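Local structure of hydrogen peroxide-inducible genes activator (Corynebacterium glutamicum, 6G1D) at residues R9-L12 / A13-R16; P259-C262 / T263-G266; A44-A47 / L48-L52. The protein senses hydrogen peroxide as a LysR-type transcription factor and probably controls peroxide-response genes through an N-terminal DNA-binding domain and a C-terminal regulatory domain. The protein carries 1 engineered substitution. All blocks are in the same frame, centred on the assembly; numbering follows the deposited sequence.

Interaction 1 of 3, residues R9-L12 / A13-R16; sequences RPTL and AQLR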
loop_
_atom_site.group_PDB
_atom_site.type_symbol
_atom_site.label_atom_id
_atom_site.label_comp_id
_atom_site.label_asym_id
_atom_site.label_seq_id
_atom_site.Cartn_x
_atom_site.Cartn_y
_atom_site.Cartn_z
ATOM N N ARG B 9 23.710 33.528 20.270
ATOM C CA ARG B 9 23.076 32.212 20.259
ATOM C C ARG B 9 21.577 32.452 20.249
ATOM O O ARG B 9 21.096 33.153 21.100
ATOM C CB ARG B 9 23.458 31.396 21.494
ATOM C CG ARG B 9 24.944 31.074 21.605
ATOM C CD ARG B 9 25.418 30.150 20.474
ATOM N NE ARG B 9 26.870 29.916 20.489
ATOM C CZ ARG B 9 27.797 30.663 19.865
ATOM N NH1 ARG B 9 27.482 31.723 19.116
ATOM N NH2 ARG B 9 29.078 30.338 19.987
ATOM N N PRO B 10 20.840 31.891 19.274
ATOM C CA PRO B 10 19.386 32.096 19.304
ATOM C C PRO B 10 18.739 31.445 20.521
ATOM O O PRO B 10 19.253 30.458 21.058
ATOM C CB PRO B 10 18.870 31.444 18.005
ATOM C CG PRO B 10 19.997 30.736 17.424
ATOM C CD PRO B 10 21.284 31.253 18.035
ATOM N N THR B 11 17.656 32.050 20.983
ATOM C CA THR B 11 16.864 31.463 22.050
ATOM C C THR B 11 15.724 30.669 21.442
ATOM O O THR B 11 15.321 30.902 20.299
ATOM C CB THR B 11 16.262 32.553 22.955
ATOM O OG1 THR B 11 15.437 33.390 22.148
ATOM C CG2 THR B 11 17.353 33.389 23.590
ATOM N N LEU B 12 15.180 29.753 22.216
ATOM C CA LEU B 12 13.963 29.073 21.798
ATOM C C LEU B 12 12.825 30.075 21.529
ATOM O O LEU B 12 12.110 29.941 20.527
ATOM C CB LEU B 12 13.551 28.019 22.814
ATOM C CG LEU B 12 14.494 26.813 22.818
ATOM C CD1 LEU B 12 14.331 26.038 24.121
ATOM C CD2 LEU B 12 14.362 25.933 21.546
ATOM N N ALA B 13 12.708 31.113 22.347
ATOM C CA ALA B 13 11.653 32.126 22.149
ATOM C C ALA B 13 11.782 32.789 20.792
ATOM O O ALA B 13 10.802 33.038 20.114
ATOM C CB ALA B 13 11.644 33.175 23.267
ATOM N N GLN B 14 13.005 33.079 20.375
ATOM C CA GLN B 14 13.207 33.684 19.070
ATOM C C GLN B 14 12.847 32.744 17.956
ATOM O O GLN B 14 12.250 33.151 16.968
ATOM C CB GLN B 14 14.670 34.150 18.932
ATOM C CG GLN B 14 14.950 35.424 19.748
ATOM C CD GLN B 14 16.422 35.659 20.015
ATOM O OE1 GLN B 14 17.302 34.846 19.678
ATOM N NE2 GLN B 14 16.694 36.817 20.590
ATOM N N LEU B 15 13.212 31.474 18.102
ATOM C CA LEU B 15 12.859 30.471 17.113
ATOM C C LEU B 15 11.358 30.285 17.023
ATOM O O LEU B 15 10.841 30.136 15.904
ATOM C CB LEU B 15 13.574 29.151 17.386
ATOM C CG LEU B 15 15.118 29.192 17.207
ATOM C CD1 LEU B 15 15.685 27.808 17.509
ATOM C CD2 LEU B 15 15.504 29.623 15.821
ATOM N N ARG B 16 10.653 30.282 18.168
ATOM C CA ARG B 16 9.182 30.175 18.151
ATOM C C ARG B 16 8.587 31.338 17.373
ATOM O O ARG B 16 7.715 31.147 16.528
ATOM C CB ARG B 16 8.582 30.118 19.561
ATOM C CG ARG B 16 8.848 28.757 20.220
ATOM C CD ARG B 16 8.085 28.381 21.475
ATOM N NE ARG B 16 8.765 28.788 22.709
ATOM C CZ ARG B 16 9.598 28.054 23.467
ATOM N NH1 ARG B 16 9.919 26.771 23.198
ATOM N NH2 ARG B 16 10.094 28.619 24.577
#
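Thr11 and Gln14 bond to each other twice and form a capping box at the start of helix 12-24. Thr11 is the N-cap. Its OG1 sits between the backbone N and the carbonyl carbon (chi1 60°), and from there it accepts the Gln14 N-H at 3.0 Å. Gln14, extended beyond CG, passes across the Thr11 side chain. Its OE1 takes the Thr11 N-H at 3.1 Å in a fairly straight bond, with the donor well above the amide plane and not on a lone pair. The same OE1 is also bonded to Tyr8 OH.

The tightly packed part is Pro10, Leu12 and Leu15. Leu12 is buried and lies against Thr80, Leu81 and Ala84 of helix 68-95. Pro10 CB comes within 4.4 Å of Leu15 CD2, and both residues also pack on Phe87 of the second subunit. On the looser side Thr11 and Ala13 are exposed, and Ala13 CB lies 4.0 Å from Thr11 OG1. Arg16 lies between the two sides. It bends at chi3 and brings one guanidinium face over Leu12 CB, with Arg16 NH1 3.9 Å from Leu12 CB.

The first turn of a helix has N-H groups without helical acceptors. Here Thr11 OG1 supplies one for Gln14 N. The reciprocal bond from Thr11 N ties the incoming loop to the turn, and the box is consistent with a defined start for this helix.

Interaction 2 of 3, residues P259-C262 / T263-G266; sequences PWEC and TRPG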
loop_
_atom_site.group_PDB
_atom_site.type_symbol
_atom_site.label_atom_id
_atom_site.label_comp_id
_atom_site.label_asym_id
_atom_site.label_seq_id
_atom_site.Cartn_x
_atom_site.Cartn_y
_atom_site.Cartn_z
ATOM N N PRO B 259 -21.006 -5.071 24.601
ATOM C CA PRO B 259 -21.861 -3.879 24.637
ATOM C C PRO B 259 -21.727 -3.003 23.418
ATOM O O PRO B 259 -22.587 -2.182 23.171
ATOM C CB PRO B 259 -21.373 -3.105 25.873
ATOM C CG PRO B 259 -20.556 -4.057 26.650
ATOM C CD PRO B 259 -20.021 -5.094 25.697
ATOM N N TRP B 260 -20.627 -3.140 22.688
ATOM C CA TRP B 260 -20.308 -2.242 21.573
ATOM C C TRP B 260 -20.716 -2.777 20.219
ATOM O O TRP B 260 -20.895 -2.011 19.312
ATOM C CB TRP B 260 -18.794 -1.951 21.583
ATOM C CG TRP B 260 -18.381 -1.321 22.860
ATOM C CD1 TRP B 260 -17.828 -1.935 23.915
ATOM C CD2 TRP B 260 -18.604 0.037 23.247
ATOM N NE1 TRP B 260 -17.624 -1.029 24.953
ATOM C CE2 TRP B 260 -18.054 0.199 24.531
ATOM C CE3 TRP B 260 -19.147 1.141 22.598
ATOM C CZ2 TRP B 260 -18.127 1.401 25.228
ATOM C CZ3 TRP B 260 -19.185 2.363 23.284
ATOM C CH2 TRP B 260 -18.693 2.472 24.596
ATOM N N GLU B 261 -20.808 -4.100 20.110
ATOM C CA GLU B 261 -21.035 -4.773 18.838
ATOM C C GLU B 261 -22.296 -5.638 18.793
ATOM O O GLU B 261 -22.865 -5.792 17.716
ATOM C CB GLU B 261 -19.822 -5.681 18.509
ATOM C CG GLU B 261 -18.440 -5.035 18.521
ATOM C CD GLU B 261 -18.185 -3.948 17.457
ATOM O OE1 GLU B 261 -19.072 -3.717 16.610
ATOM O OE2 GLU B 261 -17.069 -3.312 17.472
ATOM N N CYS B 262 -22.706 -6.210 19.928
ATOM C CA CYS B 262 -23.697 -7.301 19.956
ATOM C C CYS B 262 -25.076 -6.948 20.450
ATOM O O CYS B 262 -25.879 -7.849 20.620
ATOM C CB CYS B 262 -23.212 -8.444 20.835
ATOM S SG CYS B 262 -21.633 -9.050 20.340
ATOM N N THR B 263 -25.344 -5.661 20.675
ATOM C CA THR B 263 -26.659 -5.201 21.129
ATOM C C THR B 263 -27.495 -4.624 20.003
ATOM O O THR B 263 -28.672 -4.334 20.216
ATOM C CB THR B 263 -26.536 -4.132 22.225
ATOM O OG1 THR B 263 -25.870 -2.983 21.701
ATOM C CG2 THR B 263 -25.747 -4.696 23.410
ATOM N N ARG B 264 -26.920 -4.477 18.796
ATOM C CA ARG B 264 -27.712 -3.959 17.683
ATOM C C ARG B 264 -28.865 -4.921 17.356
ATOM O O ARG B 264 -28.771 -6.104 17.679
ATOM C CB ARG B 264 -26.846 -3.685 16.472
ATOM C CG ARG B 264 -26.325 -4.914 15.793
ATOM C CD ARG B 264 -25.252 -4.567 14.766
ATOM N NE ARG B 264 -24.002 -4.258 15.427
ATOM C CZ ARG B 264 -22.968 -3.631 14.879
ATOM N NH1 ARG B 264 -22.997 -3.246 13.600
ATOM N NH2 ARG B 264 -21.874 -3.412 15.611
ATOM N N PRO B 265 -29.955 -4.407 16.767
ATOM C CA PRO B 265 -31.109 -5.280 16.470
ATOM C C PRO B 265 -30.747 -6.357 15.437
ATOM O O PRO B 265 -29.944 -6.081 14.523
ATOM C CB PRO B 265 -32.133 -4.316 15.836
ATOM C CG PRO B 265 -31.680 -2.932 16.203
ATOM C CD PRO B 265 -30.192 -3.020 16.308
ATOM N N GLY B 266 -31.270 -7.563 15.628
ATOM C CA GLY B 266 -31.057 -8.667 14.710
ATOM C C GLY B 266 -29.961 -9.652 15.056
ATOM O O GLY B 266 -29.695 -10.569 14.246
HETATM O O HOH W 1 -24.919 -1.748 24.665
#
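Arg264 folds its guanidinium back alongside the Glu261 side chain and over the end of the short helix 258-261. This is a helix C-terminal turn in the LysR substrate-binding domain, which has a periplasmic-binding-protein-like fold. The chain leaves helical geometry at Cys262 and runs on to strand 267-287.

Two kinds of interaction hold the arginine. The first is a salt bridge, with Arg264 NH2 3.0 Å from Glu261 OE1. The carboxylate and guanidinium lie side by side, point the same way and are turned only 22° apart. The second is a bond to the backbone. Arg264 NE donates to Glu261 O at 3.0 Å, with the oxygen at the guanidinium edge, somewhat tilted from its plane. NH2 adds a weak bond to the same oxygen. Glu261 O therefore faces two N-H groups of one guanidinium.

Both side chains are bent. Glu261 turns at chi2 (-65°). Arg264 starts with CG between its backbone N and carbonyl carbon (chi1 70°) and bends again at chi3, which returns the guanidinium to the helix end.

Neighbours hold both charged groups from outside. Glu261 OE2 bonds to Tyr113 OH and OE1 to Thr238 OG1, while Arg264 NH1 bonds to Gln242 OE1. The pair thus links the helix end to helix 237-245. Arg264 also packs on Trp260 of the third subunit, so this corner lies at a contact between subunits.

Thr263 is on the exposed side. Its OG1 is 3.7 Å from Pro259 O, and a water lies between them. That water donates to Pro259 O at 2.8 Å and bonds only weakly to Thr263 OG1, at 3.3 Å.

Interaction 3 of 3, residues A44-A47 / L48-L52; sequences ALVA and LETGL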
loop_
_atom_site.group_PDB
_atom_site.type_symbol
_atom_site.label_atom_id
_atom_site.label_comp_id
_atom_site.label_asym_id
_atom_site.label_seq_id
_atom_site.Cartn_x
_atom_site.Cartn_y
_atom_site.Cartn_z
ATOM N N ALA B 44 11.762 40.363 18.789
ATOM C CA ALA B 44 12.300 39.002 18.803
ATOM C C ALA B 44 12.791 38.592 17.418
ATOM O O ALA B 44 13.874 38.018 17.281
ATOM C CB ALA B 44 11.254 38.006 19.307
ATOM N N LEU B 45 12.000 38.878 16.386
ATOM C CA LEU B 45 12.400 38.522 15.029
ATOM C C LEU B 45 13.639 39.310 14.609
ATOM O O LEU B 45 14.548 38.732 14.047
ATOM C CB LEU B 45 11.281 38.786 14.035
ATOM C CG LEU B 45 11.629 38.538 12.553
ATOM C CD1 LEU B 45 11.953 37.079 12.306
ATOM C CD2 LEU B 45 10.556 39.096 11.629
ATOM N N VAL B 46 13.666 40.615 14.856
ATOM C CA VAL B 46 14.803 41.479 14.471
ATOM C C VAL B 46 16.065 41.095 15.260
ATOM O O VAL B 46 17.147 41.123 14.723
ATOM C CB VAL B 46 14.453 43.006 14.619
ATOM C CG1 VAL B 46 15.676 43.913 14.544
ATOM C CG2 VAL B 46 13.414 43.408 13.576
ATOM N N ALA B 47 15.923 40.706 16.515
ATOM C CA ALA B 47 17.056 40.199 17.310
ATOM C C ALA B 47 17.627 38.931 16.678
ATOM O O ALA B 47 18.846 38.774 16.587
ATOM C CB ALA B 47 16.647 39.938 18.758
ATOM N N LEU B 48 16.744 38.036 16.231
ATOM C CA LEU B 48 17.163 36.830 15.536
ATOM C C LEU B 48 17.883 37.168 14.217
ATOM O O LEU B 48 18.963 36.661 13.948
ATOM C CB LEU B 48 15.962 35.909 15.287
ATOM C CG LEU B 48 16.245 34.561 14.625
ATOM C CD1 LEU B 48 17.209 33.702 15.414
ATOM C CD2 LEU B 48 14.929 33.816 14.452
ATOM N N GLU B 49 17.220 38.009 13.442
ATOM C CA GLU B 49 17.834 38.376 12.122
ATOM C C GLU B 49 19.220 39.196 12.157
ATOM O O GLU B 49 20.298 38.909 11.538
ATOM C CB GLU B 49 16.843 39.212 11.330
ATOM C CG GLU B 49 15.611 38.432 10.907
ATOM C CD GLU B 49 14.617 39.275 10.119
ATOM O OE1 GLU B 49 14.212 38.781 9.049
ATOM O OE2 GLU B 49 14.261 40.423 10.541
ATOM N N THR B 50 19.260 40.034 13.188
ATOM C CA THR B 50 20.486 40.776 13.442
ATOM C C THR B 50 21.575 39.871 13.989
ATOM O O THR B 50 22.711 39.928 13.531
ATOM C CB THR B 50 20.248 41.896 14.458
ATOM O OG1 THR B 50 19.238 42.750 13.960
ATOM C CG2 THR B 50 21.540 42.721 14.741
ATOM N N GLY B 51 21.222 39.023 14.947
ATOM C CA GLY B 51 22.160 38.069 15.525
ATOM C C GLY B 51 22.752 37.131 14.488
ATOM O O GLY B 51 23.945 36.852 14.499
ATOM N N LEU B 52 21.914 36.651 13.581
ATOM C CA LEU B 52 22.355 35.798 12.470
ATOM C C LEU B 52 22.981 36.529 11.266
ATOM O O LEU B 52 23.692 35.905 10.487
ATOM C CB LEU B 52 21.192 34.934 11.959
ATOM C CG LEU B 52 20.499 34.006 12.937
ATOM C CD1 LEU B 52 19.352 33.339 12.177
ATOM C CD2 LEU B 52 21.426 32.969 13.569
#
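Thr50 places OG1 beside its backbone N (chi1 -58°), which turns the hydroxyl back toward Val46 O, one helical turn earlier. Glu49 is deposited in two conformers. In the one described here its CG lies beside its own N (chi1 -67°) and the chain is extended beyond it, so the carboxylate end passes across the Leu45 side chain.

Val46 O receives two donors from one residue. Thr50 N makes the usual helical bond, and Thr50 OG1 adds a second at 2.8 Å. The two donors approach from opposite faces of the carbonyl plane. Val46 CG1 lies beside the hydroxyl, 3.8 Å from Thr50 OG1.

In the same Glu49 conformer, Glu49 OE2 meets the Leu45 branch, 3.8 Å from Leu45 CG, while Glu49 CG lies against the backbone O of Leu45 at 3.3 Å. The polar end then has partners elsewhere, with OE1 accepting from the backbone N-H groups of Leu56 and Ile57. This may not hold for the other conformer. Ordinary helical bonds along the turn include Gly51 N to Ala47 O at 2.9 Å.

The buried side faces helix 12-24. Leu45 packs on Ile21, and Leu48 on Phe18. At the helix end, Leu52 packs on Phe87 of the second subunit.

The chemistry splits along the helix surface. Leu45 and Leu48 pack against helix 12-24, and Leu52 against the second subunit. The exposed Thr50 satisfies its hydroxyl on the helix's own backbone.

How the interactions relate
Following the chain from the N terminus, interaction 1 comes first, where the leading loop turns into helix 12-24. Interaction 3 lies on the last turns of helix 38-52. Interaction 2 comes much later, where helix 258-261 gives way to the loop before strand 267-287. All three are local and in series; none nests in or crosses another, and none closes a long loop. Interactions 1 and 3 touch, with centres about 9 Å apart. Gln14 NE2 packs on Ala47 CB at 3.6 Å. Gln14 thus joins helix 12-24 to helix 38-52, and Pro10 brings the leading loop onto Leu48 as well. Interaction 2 lies in the substrate-binding domain, its centre about 55 Å from that of interaction 1.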